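Local structure of sigma C capsid protein (Avian reovirus, 2BSF) at residues Phe130-Ala135 with Ala163-Leu168. The protein forms the trimeric fibre of avian reovirus that attaches the virus to host cells, and it also induces apoptosis in them. Numbering follows the deposited sequence.
Sequences FTRDSA and ANIRSL. With SO4 (sulfate ion), chain B.
Phe130 meets Ile165 and Leu168 on the buried side of two antiparallel strands. Its CG stands between the backbone N and the carbonyl carbon (chi1 56°), which lays the ring against Ile165: Ile165 CD1 sits over one face of the Phe130 ring, offset toward the rim, 4.1 Å from the centroid in a CH-pi contact, while Leu168 CD1 approaches obliquely. His137 of the adjoining strand also meets this ring. Thr131 then carries the strand pairing, facing Arg166 in a hydrogen-bonded pair: Thr131 N to Arg166 O is 2.9 Å and nearly straight (172°), and the return bond from Arg166 N to Thr131 O is 3.1 Å. This is the one bridge between the two segments, near one end of the beta-barrel in the C-terminal receptor-binding domain, before the second strand turns a corner at Ser167. A water links Thr131 OG1 with Ser167 OG. Arg132, extended from CG to NE, spreads its guanidinium over Ala163, whose CB lies 3.4 Å above the centre of the plane; NH1 is held by the carbonyl of Thr157. Arg132 also opens the type I' turn to Ala135, where a water can link Asp133 N to Asn164 O, and Ser134 OG bonds a sulfate, probably from the crystallisation liquor; another water lies between sulfate, Thr131 O and Arg166 NH1.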
loop_
_atom_site.group_PDB
_atom_site.type_symbol
_atom_site.label_atom_id
_atom_site.label_comp_id
_atom_site.label_asym_id
_atom_site.label_seq_id
_atom_site.Cartn_x
_atom_site.Cartn_y
_atom_site.Cartn_z
ATOM N N PHE A 130 22.696 -4.290 2.763
ATOM C CA PHE A 130 23.847 -4.679 1.966
ATOM C C PHE A 130 24.826 -5.353 2.921
ATOM O O PHE A 130 24.686 -5.268 4.152
ATOM C CB PHE A 130 24.492 -3.449 1.290
ATOM C CG PHE A 130 24.887 -2.375 2.269
ATOM C CD1 PHE A 130 26.131 -2.414 2.903
ATOM C CD2 PHE A 130 23.999 -1.342 2.599
ATOM C CE1 PHE A 130 26.497 -1.425 3.850
ATOM C CE2 PHE A 130 24.347 -0.357 3.555
ATOM C CZ PHE A 130 25.588 -0.396 4.169
ATOM N N THR A 131 25.825 -6.015 2.357
ATOM C CA THR A 131 26.852 -6.651 3.178
ATOM C C THR A 131 28.129 -5.848 3.007
ATOM O O THR A 131 28.473 -5.397 1.897
ATOM C CB THR A 131 27.117 -8.096 2.734
ATOM O OG1 THR A 131 27.683 -8.066 1.433
ATOM C CG2 THR A 131 25.865 -8.868 2.647
ATOM N N ARG A 132 28.844 -5.659 4.102
ATOM C CA ARG A 132 30.148 -4.999 4.039
ATOM C C ARG A 132 31.079 -5.713 5.033
ATOM O O ARG A 132 30.730 -5.842 6.196
ATOM C CB ARG A 132 30.009 -3.530 4.382
ATOM C CG ARG A 132 31.351 -2.756 4.519
ATOM C CD ARG A 132 31.133 -1.425 5.245
ATOM N NE ARG A 132 32.386 -0.702 5.503
ATOM C CZ ARG A 132 32.611 0.584 5.232
ATOM N NH1 ARG A 132 31.656 1.378 4.703
ATOM N NH2 ARG A 132 33.802 1.088 5.514
ATOM N N ASP A 133 32.257 -6.150 4.579
ATOM C CA ASP A 133 33.171 -6.995 5.422
ATOM C C ASP A 133 32.429 -8.096 6.158
ATOM O O ASP A 133 32.571 -8.223 7.385
ATOM C CB ASP A 133 33.946 -6.166 6.463
ATOM C CG ASP A 133 34.685 -4.999 5.843
ATOM O OD1 ASP A 133 35.310 -5.203 4.766
ATOM O OD2 ASP A 133 34.634 -3.881 6.422
ATOM N N SER A 134 31.616 -8.853 5.417
ATOM C CA SER A 134 30.870 -10.001 5.952
ATOM C C SER A 134 29.790 -9.677 7.007
ATOM O O SER A 134 29.257 -10.586 7.637
ATOM C CB SER A 134 31.827 -11.078 6.501
ATOM O OG SER A 134 32.958 -11.232 5.656
ATOM N N ALA A 135 29.478 -8.399 7.222
ATOM C CA ALA A 135 28.328 -8.060 8.066
ATOM C C ALA A 135 27.220 -7.469 7.196
ATOM O O ALA A 135 27.502 -6.773 6.197
ATOM C CB ALA A 135 28.729 -7.071 9.134
ATOM N N ALA A 163 35.638 1.478 0.767
ATOM C CA ALA A 163 35.173 0.138 1.004
ATOM C C ALA A 163 34.283 -0.283 -0.157
ATOM O O ALA A 163 33.922 0.538 -1.031
ATOM C CB ALA A 163 34.443 0.085 2.301
ATOM N N ASN A 164 33.968 -1.568 -0.210
ATOM C CA ASN A 164 33.122 -2.066 -1.294
ATOM C C ASN A 164 31.927 -2.769 -0.681
ATOM O O ASN A 164 32.088 -3.736 0.025
ATOM C CB ASN A 164 33.886 -3.026 -2.235
ATOM C CG ASN A 164 35.095 -2.372 -2.878
ATOM O OD1 ASN A 164 36.175 -2.345 -2.285
ATOM N ND2 ASN A 164 34.926 -1.826 -4.091
ATOM N N ILE A 165 30.725 -2.288 -0.970
ATOM C CA ILE A 165 29.530 -2.948 -0.440
ATOM C C ILE A 165 28.916 -3.848 -1.537
ATOM O O ILE A 165 29.085 -3.577 -2.723
ATOM C CB ILE A 165 28.522 -1.899 0.151
ATOM C CG1 ILE A 165 27.854 -1.065 -0.960
ATOM C CG2 ILE A 165 29.248 -1.005 1.210
ATOM C CD1 ILE A 165 26.711 -0.158 -0.450
ATOM N N ARG A 166 28.213 -4.900 -1.129
ATOM C CA ARG A 166 27.685 -5.895 -2.051
ATOM C C ARG A 166 26.297 -6.308 -1.589
ATOM O O ARG A 166 25.901 -5.966 -0.498
ATOM C CB ARG A 166 28.588 -7.159 -2.015
ATOM C CG ARG A 166 29.978 -6.891 -2.462
ATOM C CD ARG A 166 30.855 -8.129 -2.375
ATOM N NE ARG A 166 32.076 -7.820 -3.096
ATOM C CZ ARG A 166 33.161 -7.300 -2.540
ATOM N NH1 ARG A 166 33.202 -7.071 -1.219
ATOM N NH2 ARG A 166 34.221 -7.035 -3.307
ATOM N N SER A 167 25.601 -7.116 -2.387
ATOM C CA SER A 167 24.291 -7.645 -1.997
ATOM C C SER A 167 23.344 -6.523 -1.532
ATOM O O SER A 167 22.588 -6.688 -0.570
ATOM C CB SER A 167 24.467 -8.723 -0.913
ATOM O OG SER A 167 25.244 -9.758 -1.461
ATOM N N LEU A 168 23.386 -5.392 -2.248
ATOM C CA LEU A 168 22.564 -4.234 -1.926
ATOM C C LEU A 168 21.167 -4.534 -2.397
ATOM O O LEU A 168 20.966 -4.885 -3.580
ATOM C CB LEU A 168 23.101 -2.980 -2.626
ATOM C CG LEU A 168 22.278 -1.670 -2.559
ATOM C CD1 LEU A 168 22.184 -1.041 -1.147
ATOM C CD2 LEU A 168 22.908 -0.687 -3.521
HETATM S S SO4 B . 32.006 -9.907 2.094
HETATM O O1 SO4 B . 31.411 -9.891 0.750
HETATM O O2 SO4 B . 33.464 -9.769 2.015
HETATM O O3 SO4 B . 31.745 -11.215 2.701
HETATM O O4 SO4 B . 31.477 -8.780 2.896
HETATM O O HOH W 1 30.987 -6.862 0.866
HETATM O O HOH W 2 26.789 -10.852 0.593
HETATM O O HOH W 3 33.370 -5.304 2.073
#